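Local structure of thioredoxin reductase (Streptomyces clavuligerus, 4NTD) at residues L190-S195 and S216-P221; G264-L269 and G277-D282; D282-T287 and G291-G296. The protein uses bound FAD to form disulfide bonds in natural products, probably that of holomycin, as a member of the thioredoxin reductase-like flavoenzymes. One frame throughout, in Å; residues are numbered along the deposited sequence.

In the fold
Contacts 2 and 3 form one continuous patch: their centres lie about 9 Å apart, they share D282, and L266 of contact 2 packs on V292 and A294 of contact 3. Both belong to the FAD-binding part of the fold, where G296 of contact 3 touches the cofactor and the L266 side chain stays about 10 Å from it. Contact 1 lies far off, its centre about 36 Å from that of contact 2 and 37 Å from that of contact 3, and joins two helices beside the other parallel sheet. Its link to the active site is L190, which lines the glutathione pocket together with C162 and C165. All three contacts touch the second subunit.

Contact 1: L190-S195 and S216-P221; sequences LLRQWS and SARQVP. With GSH (glutathione), chain B.
R192 NE donates to the backbone carbonyl of R218, with NE and R218 O 2.7 Å apart and an N-H...O angle of 158°, and the acceptor lies in the guanidinium plane. R218 is the first residue after helix 209-217 to leave helical geometry, consistent with its carbonyl being open to a side-chain donor. Q219, with positive phi, is the C-prime residue of a Schellman motif, its N bonded to S216 O at 3.1 Å. The R192 chain is bent at both chi2 (-73°) and chi3, which turns the guanidinium back so that NH1 also reaches S195 O at 3.2 Å, from above that carbonyl's plane. Two backbone oxygens on separate segments thus fix the rotation of the group. The R218 guanidinium lies over one face of it, displaced toward the rim, the planes 35° apart and R192 NH2 3.5 Å from R218 NH1. The two like charges probably repel, an effect that the carbonyl partners of R192 may partly offset. Below the charged end, R192 CG meets V220 CG2 at 3.4 Å, the two side chains running past each other in opposite directions. L190 turns to the glutathione instead, its CD2 3.7 Å from GSH CG1. The contact joins the ends of helices 184-191 and 209-217: R218 and V220 pack back on L189 and A188 of the former, L191 rests on V177 of strand 175-178, and P221 pairs through its backbone with L200 of strand 198-201.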
# COMPACT_ATOMS: atom_id res chain seq x y z
N LEU A 190 -0.55 -19.47 -14.80
CA LEU A 190 0.10 -18.77 -13.69
C LEU A 190 0.73 -19.75 -12.69
O LEU A 190 1.87 -19.57 -12.27
CB LEU A 190 -0.90 -17.85 -12.99
CG LEU A 190 -0.48 -17.11 -11.72
CD1 LEU A 190 0.74 -16.23 -11.96
CD2 LEU A 190 -1.64 -16.27 -11.21
N LEU A 191 -0.01 -20.80 -12.34
CA LEU A 191 0.46 -21.79 -11.36
C LEU A 191 1.66 -22.61 -11.84
O LEU A 191 2.41 -23.14 -11.02
CB LEU A 191 -0.68 -22.72 -10.94
CG LEU A 191 -1.67 -22.07 -9.97
CD1 LEU A 191 -2.99 -22.83 -9.95
CD2 LEU A 191 -1.09 -22.01 -8.57
N ARG A 192 1.87 -22.68 -13.16
CA ARG A 192 3.05 -23.35 -13.72
C ARG A 192 4.36 -22.69 -13.31
O ARG A 192 5.43 -23.30 -13.42
CB ARG A 192 2.97 -23.45 -15.25
CG ARG A 192 2.28 -24.70 -15.75
CD ARG A 192 3.13 -25.95 -15.56
NE ARG A 192 4.19 -26.10 -16.57
CZ ARG A 192 5.49 -25.87 -16.39
NH1 ARG A 192 5.97 -25.45 -15.22
NH2 ARG A 192 6.33 -26.06 -17.40
N GLN A 193 4.29 -21.44 -12.84
CA GLN A 193 5.45 -20.76 -12.28
C GLN A 193 5.91 -21.39 -10.95
O GLN A 193 7.07 -21.24 -10.56
CB GLN A 193 5.15 -19.26 -12.12
CG GLN A 193 6.26 -18.42 -11.51
CD GLN A 193 7.59 -18.54 -12.24
OE1 GLN A 193 7.63 -18.86 -13.43
NE2 GLN A 193 8.68 -18.27 -11.53
N TRP A 194 5.01 -22.11 -10.27
CA TRP A 194 5.33 -22.75 -8.98
C TRP A 194 5.52 -24.27 -9.03
O TRP A 194 6.10 -24.85 -8.11
CB TRP A 194 4.25 -22.41 -7.95
CG TRP A 194 4.35 -21.02 -7.39
CD1 TRP A 194 5.04 -20.64 -6.28
CD2 TRP A 194 3.72 -19.84 -7.91
NE1 TRP A 194 4.89 -19.29 -6.07
CE2 TRP A 194 4.08 -18.77 -7.06
CE3 TRP A 194 2.90 -19.58 -9.01
CZ2 TRP A 194 3.64 -17.46 -7.27
CZ3 TRP A 194 2.46 -18.28 -9.22
CH2 TRP A 194 2.84 -17.24 -8.35
N SER A 195 5.04 -24.93 -10.09
CA SER A 195 5.21 -26.38 -10.23
C SER A 195 5.18 -26.80 -11.69
O SER A 195 4.50 -26.17 -12.50
CB SER A 195 4.09 -27.12 -9.48
OG SER A 195 4.26 -28.53 -9.58
N SER A 216 -0.92 -26.39 -24.00
CA SER A 216 0.02 -27.35 -24.60
C SER A 216 1.46 -26.86 -24.50
O SER A 216 2.35 -27.63 -24.12
CB SER A 216 -0.33 -27.61 -26.07
OG SER A 216 -1.54 -28.34 -26.18
N ALA A 217 1.68 -25.59 -24.82
CA ALA A 217 3.03 -25.01 -24.82
C ALA A 217 3.66 -24.96 -23.43
O ALA A 217 4.87 -25.11 -23.29
CB ALA A 217 3.00 -23.62 -25.43
N ARG A 218 2.84 -24.76 -22.40
CA ARG A 218 3.33 -24.78 -21.01
C ARG A 218 3.15 -26.14 -20.33
O ARG A 218 3.37 -26.27 -19.13
CB ARG A 218 2.66 -23.67 -20.19
CG ARG A 218 3.08 -22.26 -20.57
CD ARG A 218 4.57 -22.01 -20.33
NE ARG A 218 4.89 -21.84 -18.91
CZ ARG A 218 6.00 -22.28 -18.31
NH1 ARG A 218 6.93 -22.96 -18.97
NH2 ARG A 218 6.17 -22.05 -17.01
N GLN A 219 2.75 -27.14 -21.12
CA GLN A 219 2.69 -28.52 -20.67
C GLN A 219 1.79 -28.70 -19.44
O GLN A 219 2.19 -29.27 -18.42
CB GLN A 219 4.11 -29.08 -20.49
CG GLN A 219 4.89 -29.01 -21.80
CD GLN A 219 6.30 -29.58 -21.73
OE1 GLN A 219 7.02 -29.37 -20.76
NE2 GLN A 219 6.71 -30.28 -22.79
N VAL A 220 0.57 -28.18 -19.56
CA VAL A 220 -0.50 -28.35 -18.59
C VAL A 220 -1.53 -29.30 -19.20
O VAL A 220 -2.27 -28.90 -20.11
CB VAL A 220 -1.19 -27.00 -18.28
CG1 VAL A 220 -2.41 -27.19 -17.38
CG2 VAL A 220 -0.20 -26.04 -17.64
N PRO A 221 -1.58 -30.56 -18.74
CA PRO A 221 -2.61 -31.46 -19.26
C PRO A 221 -4.02 -30.96 -18.98
O PRO A 221 -4.26 -30.35 -17.93
CB PRO A 221 -2.35 -32.77 -18.52
CG PRO A 221 -0.92 -32.72 -18.14
CD PRO A 221 -0.63 -31.28 -17.86
N1 GSH B . -6.12 -10.91 -10.32
CA1 GSH B . -5.38 -11.77 -11.25
C1 GSH B . -5.72 -11.30 -12.68
O11 GSH B . -6.79 -11.74 -13.17
O12 GSH B . -4.91 -10.53 -13.25
CB1 GSH B . -5.83 -13.21 -11.16
CG1 GSH B . -4.69 -14.16 -10.81
CD1 GSH B . -4.26 -13.90 -9.37
OE1 GSH B . -3.24 -13.26 -9.11
N2 GSH B . -5.02 -14.53 -8.47
CA2 GSH B . -4.81 -14.41 -7.02
C2 GSH B . -5.49 -13.18 -6.59
O2 GSH B . -6.30 -12.55 -7.28
CB2 GSH B . -3.42 -13.92 -6.63
SG2 GSH B . -2.42 -14.81 -5.36
N3 GSH B . -4.97 -12.81 -5.44
CA3 GSH B . -5.27 -11.56 -4.89
C3 GSH B . -5.99 -11.55 -3.51
O31 GSH B . -6.07 -12.70 -2.78
O32 GSH B . -6.47 -10.44 -3.03

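Contact 2: G264-L269 and G277-D282; sequences GLLTAL and GWIATD
The apolar contact is between L266 and I279, with their CA atoms 7.6 Å apart and both CB atoms directed at the opposing segment. I279 CG1 sits 4.0 Å from L266 CB and equally far from L266 CD1, so the isoleucine branch rests on the root and one methyl of the leucine. The first torsion of I279 (-66°) sets CG1 anti to its carbonyl carbon, and the second (-65°) leaves I279 CD1 4.1 Å from L266 CB, beside T267. A looser touch lies at the margin, where the same CD1 is 4.2 Å from T267 OG1. These separations are ordinary for van der Waals packing, and only 113 Å² is buried in total.

Polar bonding across the segments is absent, so each side is held by its own bonds. The helix carries A268 N to G264 O at 3.0 Å and L269 N to L265 O at 3.2 Å, while T267 OG1 makes a weak bond back to D263 O. On the loop side, A280 pairs through its backbone with E272, and G277 O accepts from R273.

Further packing places the pair in the fold: L266 lies on V292 and A294, and L265 on V106. Helix 264-269, the loop after it and edge strand 292-294 fit the FAD-binding Rossmann-like domain of the pyridine nucleotide-disulphide oxidoreductases, in which L266 packs on both the edge strand and I279 of the loop that follows.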
# COMPACT_ATOMS: atom_id res chain seq x y z
N GLY A 264 -22.21 -2.62 -1.32
CA GLY A 264 -23.61 -2.21 -1.27
C GLY A 264 -23.83 -0.84 -0.63
O GLY A 264 -24.66 -0.07 -1.10
N LEU A 265 -23.08 -0.55 0.43
CA LEU A 265 -23.19 0.74 1.11
C LEU A 265 -22.71 1.89 0.23
O LEU A 265 -23.25 2.99 0.29
CB LEU A 265 -22.41 0.73 2.43
CG LEU A 265 -22.90 -0.25 3.50
CD1 LEU A 265 -21.89 -0.38 4.62
CD2 LEU A 265 -24.26 0.16 4.05
N LEU A 266 -21.70 1.61 -0.60
CA LEU A 266 -21.17 2.61 -1.53
C LEU A 266 -22.15 2.87 -2.67
O LEU A 266 -22.38 4.03 -3.04
CB LEU A 266 -19.81 2.15 -2.08
CG LEU A 266 -18.71 1.99 -1.02
CD1 LEU A 266 -17.53 1.21 -1.57
CD2 LEU A 266 -18.26 3.35 -0.50
N THR A 267 -22.73 1.81 -3.22
CA THR A 267 -23.75 1.94 -4.25
C THR A 267 -24.95 2.75 -3.75
O THR A 267 -25.45 3.63 -4.46
CB THR A 267 -24.23 0.55 -4.74
OG1 THR A 267 -23.12 -0.17 -5.28
CG2 THR A 267 -25.31 0.69 -5.82
N ALA A 268 -25.40 2.47 -2.53
CA ALA A 268 -26.54 3.18 -1.94
C ALA A 268 -26.26 4.67 -1.71
O ALA A 268 -27.18 5.49 -1.77
CB ALA A 268 -26.96 2.52 -0.63
N LEU A 269 -25.00 5.01 -1.46
CA LEU A 269 -24.58 6.41 -1.31
C LEU A 269 -24.49 7.15 -2.65
O LEU A 269 -24.38 8.38 -2.67
CB LEU A 269 -23.22 6.49 -0.60
CG LEU A 269 -23.25 6.32 0.93
CD1 LEU A 269 -21.88 5.94 1.46
CD2 LEU A 269 -23.76 7.59 1.60
N GLY A 277 -16.77 -2.24 -13.49
CA GLY A 277 -17.85 -2.67 -12.59
C GLY A 277 -17.56 -2.46 -11.11
O GLY A 277 -18.43 -2.71 -10.27
N TRP A 278 -16.35 -2.00 -10.78
CA TRP A 278 -15.96 -1.75 -9.39
C TRP A 278 -16.13 -0.27 -9.06
O TRP A 278 -16.08 0.57 -9.95
CB TRP A 278 -14.51 -2.20 -9.16
CG TRP A 278 -14.34 -3.69 -9.29
CD1 TRP A 278 -14.41 -4.43 -10.44
CD2 TRP A 278 -14.06 -4.63 -8.24
NE1 TRP A 278 -14.20 -5.76 -10.17
CE2 TRP A 278 -13.99 -5.91 -8.82
CE3 TRP A 278 -13.87 -4.50 -6.86
CZ2 TRP A 278 -13.73 -7.06 -8.08
CZ3 TRP A 278 -13.61 -5.65 -6.12
CH2 TRP A 278 -13.55 -6.91 -6.73
N ILE A 279 -16.34 0.04 -7.78
CA ILE A 279 -16.50 1.43 -7.35
C ILE A 279 -15.23 2.20 -7.67
O ILE A 279 -14.13 1.77 -7.33
CB ILE A 279 -16.82 1.53 -5.83
CG1 ILE A 279 -18.19 0.91 -5.51
CG2 ILE A 279 -16.78 2.99 -5.37
CD1 ILE A 279 -19.38 1.61 -6.13
N ALA A 280 -15.39 3.35 -8.33
CA ALA A 280 -14.26 4.15 -8.78
C ALA A 280 -13.69 4.97 -7.63
O ALA A 280 -14.43 5.52 -6.81
CB ALA A 280 -14.69 5.07 -9.92
N THR A 281 -12.36 5.04 -7.57
CA THR A 281 -11.68 5.88 -6.59
C THR A 281 -10.51 6.61 -7.23
O THR A 281 -10.01 6.19 -8.27
CB THR A 281 -11.11 5.05 -5.42
OG1 THR A 281 -10.15 4.11 -5.91
CG2 THR A 281 -12.21 4.31 -4.68
N ASP A 282 -10.08 7.70 -6.60
CA ASP A 282 -8.78 8.28 -6.94
C ASP A 282 -7.71 7.46 -6.23
O ASP A 282 -8.01 6.45 -5.59
CB ASP A 282 -8.73 9.79 -6.63
CG ASP A 282 -8.61 10.12 -5.14
OD1 ASP A 282 -8.41 9.22 -4.30
OD2 ASP A 282 -8.72 11.32 -4.82

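Contact 3: D282-T287 and G291-G296; sequences DRSGLT and GVWAVG. With PO4 (phosphate ion), chain F.
An Asx turn at D282, set within a type I turn running to G285, brings the loop 282-287 against edge strand 292-294 of the FAD-binding domain, where L286 and W293 form a single beta bridge. D282 OD1 accepts from S284 N, S284 OG and L286 N, the last at 3.0 Å. S284 OG, lying between its backbone N and carbonyl carbon (chi1 80°), passes this grip on by accepting from W293 NE1 at 3.1 Å, the N-H...O angle being 155°. The indole face is met by L286: its CD1 stands 3.6 Å from the centroid of the six-membered ring, 3° off the normal, a CH-pi contact. Replacing W293 by an alanine would probably leave S284 OG without its indole donor and L286 CD1 without the ring it rests on. Backbone bonds complete the join, A294 N to G285 O at 2.8 Å and T287 N to V292 O at 3.0 Å. V292 O accepts a second hydrogen bond, from T287 OG1 at 2.8 Å. R283 and its second-subunit counterpart bind one phosphate, probably from the crystallisation liquor. The chemistry implies a loop fixed by shared acceptors, D282 OD1 gripped by three donors and V292 O by two, and an indole oriented through N-H and face.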
# COMPACT_ATOMS: atom_id res chain seq x y z
N ASP A 282 -10.08 7.70 -6.60
CA ASP A 282 -8.78 8.28 -6.94
C ASP A 282 -7.71 7.46 -6.23
O ASP A 282 -8.01 6.45 -5.59
CB ASP A 282 -8.73 9.79 -6.63
CG ASP A 282 -8.61 10.12 -5.14
OD1 ASP A 282 -8.41 9.22 -4.30
OD2 ASP A 282 -8.72 11.32 -4.82
N ARG A 283 -6.45 7.87 -6.35
CA ARG A 283 -5.35 7.04 -5.85
C ARG A 283 -5.21 7.02 -4.32
O ARG A 283 -4.42 6.25 -3.79
CB ARG A 283 -4.04 7.40 -6.53
CG ARG A 283 -4.07 7.09 -8.02
CD ARG A 283 -2.68 6.96 -8.63
NE ARG A 283 -2.77 6.66 -10.06
CZ ARG A 283 -1.74 6.29 -10.82
NH1 ARG A 283 -0.52 6.17 -10.31
NH2 ARG A 283 -1.94 6.04 -12.11
N SER A 284 -5.97 7.86 -3.62
CA SER A 284 -6.04 7.80 -2.15
C SER A 284 -7.24 7.00 -1.66
O SER A 284 -7.36 6.74 -0.47
CB SER A 284 -6.10 9.21 -1.55
OG SER A 284 -7.41 9.74 -1.63
N GLY A 285 -8.13 6.61 -2.58
CA GLY A 285 -9.35 5.87 -2.23
C GLY A 285 -10.61 6.72 -2.14
O GLY A 285 -11.66 6.21 -1.75
N LEU A 286 -10.52 8.00 -2.50
CA LEU A 286 -11.69 8.88 -2.46
C LEU A 286 -12.66 8.52 -3.59
O LEU A 286 -12.27 8.45 -4.75
CB LEU A 286 -11.27 10.35 -2.57
CG LEU A 286 -12.37 11.42 -2.58
CD1 LEU A 286 -13.23 11.36 -1.33
CD2 LEU A 286 -11.75 12.80 -2.74
N THR A 287 -13.92 8.29 -3.23
CA THR A 287 -14.97 7.95 -4.19
C THR A 287 -15.57 9.22 -4.81
O THR A 287 -15.13 10.33 -4.50
CB THR A 287 -16.10 7.14 -3.53
OG1 THR A 287 -16.83 7.97 -2.62
CG2 THR A 287 -15.55 5.92 -2.80
N GLY A 291 -16.49 13.02 1.00
CA GLY A 291 -16.38 12.54 2.37
C GLY A 291 -16.36 11.03 2.53
O GLY A 291 -16.27 10.54 3.66
N VAL A 292 -16.41 10.29 1.42
CA VAL A 292 -16.48 8.83 1.45
C VAL A 292 -15.26 8.21 0.77
O VAL A 292 -15.08 8.35 -0.44
CB VAL A 292 -17.77 8.31 0.78
CG1 VAL A 292 -17.82 6.79 0.80
CG2 VAL A 292 -19.00 8.89 1.47
N TRP A 293 -14.44 7.53 1.56
CA TRP A 293 -13.27 6.80 1.06
C TRP A 293 -13.56 5.30 1.04
O TRP A 293 -14.39 4.81 1.81
CB TRP A 293 -12.04 7.07 1.94
CG TRP A 293 -11.21 8.24 1.50
CD1 TRP A 293 -10.03 8.19 0.80
CD2 TRP A 293 -11.47 9.63 1.72
NE1 TRP A 293 -9.55 9.46 0.58
CE2 TRP A 293 -10.42 10.36 1.13
CE3 TRP A 293 -12.50 10.34 2.37
CZ2 TRP A 293 -10.36 11.76 1.17
CZ3 TRP A 293 -12.44 11.73 2.40
CH2 TRP A 293 -11.37 12.42 1.80
N ALA A 294 -12.87 4.58 0.16
CA ALA A 294 -12.97 3.12 0.08
C ALA A 294 -11.58 2.52 -0.13
O ALA A 294 -10.84 2.99 -0.99
CB ALA A 294 -13.91 2.70 -1.04
N VAL A 295 -11.24 1.50 0.65
CA VAL A 295 -9.91 0.88 0.59
C VAL A 295 -9.96 -0.64 0.70
O VAL A 295 -10.86 -1.20 1.32
CB VAL A 295 -8.96 1.42 1.69
CG1 VAL A 295 -8.83 2.93 1.61
CG2 VAL A 295 -9.44 1.00 3.08
N GLY A 296 -8.95 -1.29 0.12
CA GLY A 296 -8.81 -2.74 0.17
C GLY A 296 -9.59 -3.50 -0.89
O GLY A 296 -9.88 -2.98 -1.97
P PO4 F . -5.54 5.78 -13.30
O1 PO4 F . -4.35 5.87 -14.22
O2 PO4 F . -5.17 6.43 -11.80
O3 PO4 F . -6.68 6.60 -13.84
O4 PO4 F . -5.96 4.33 -13.20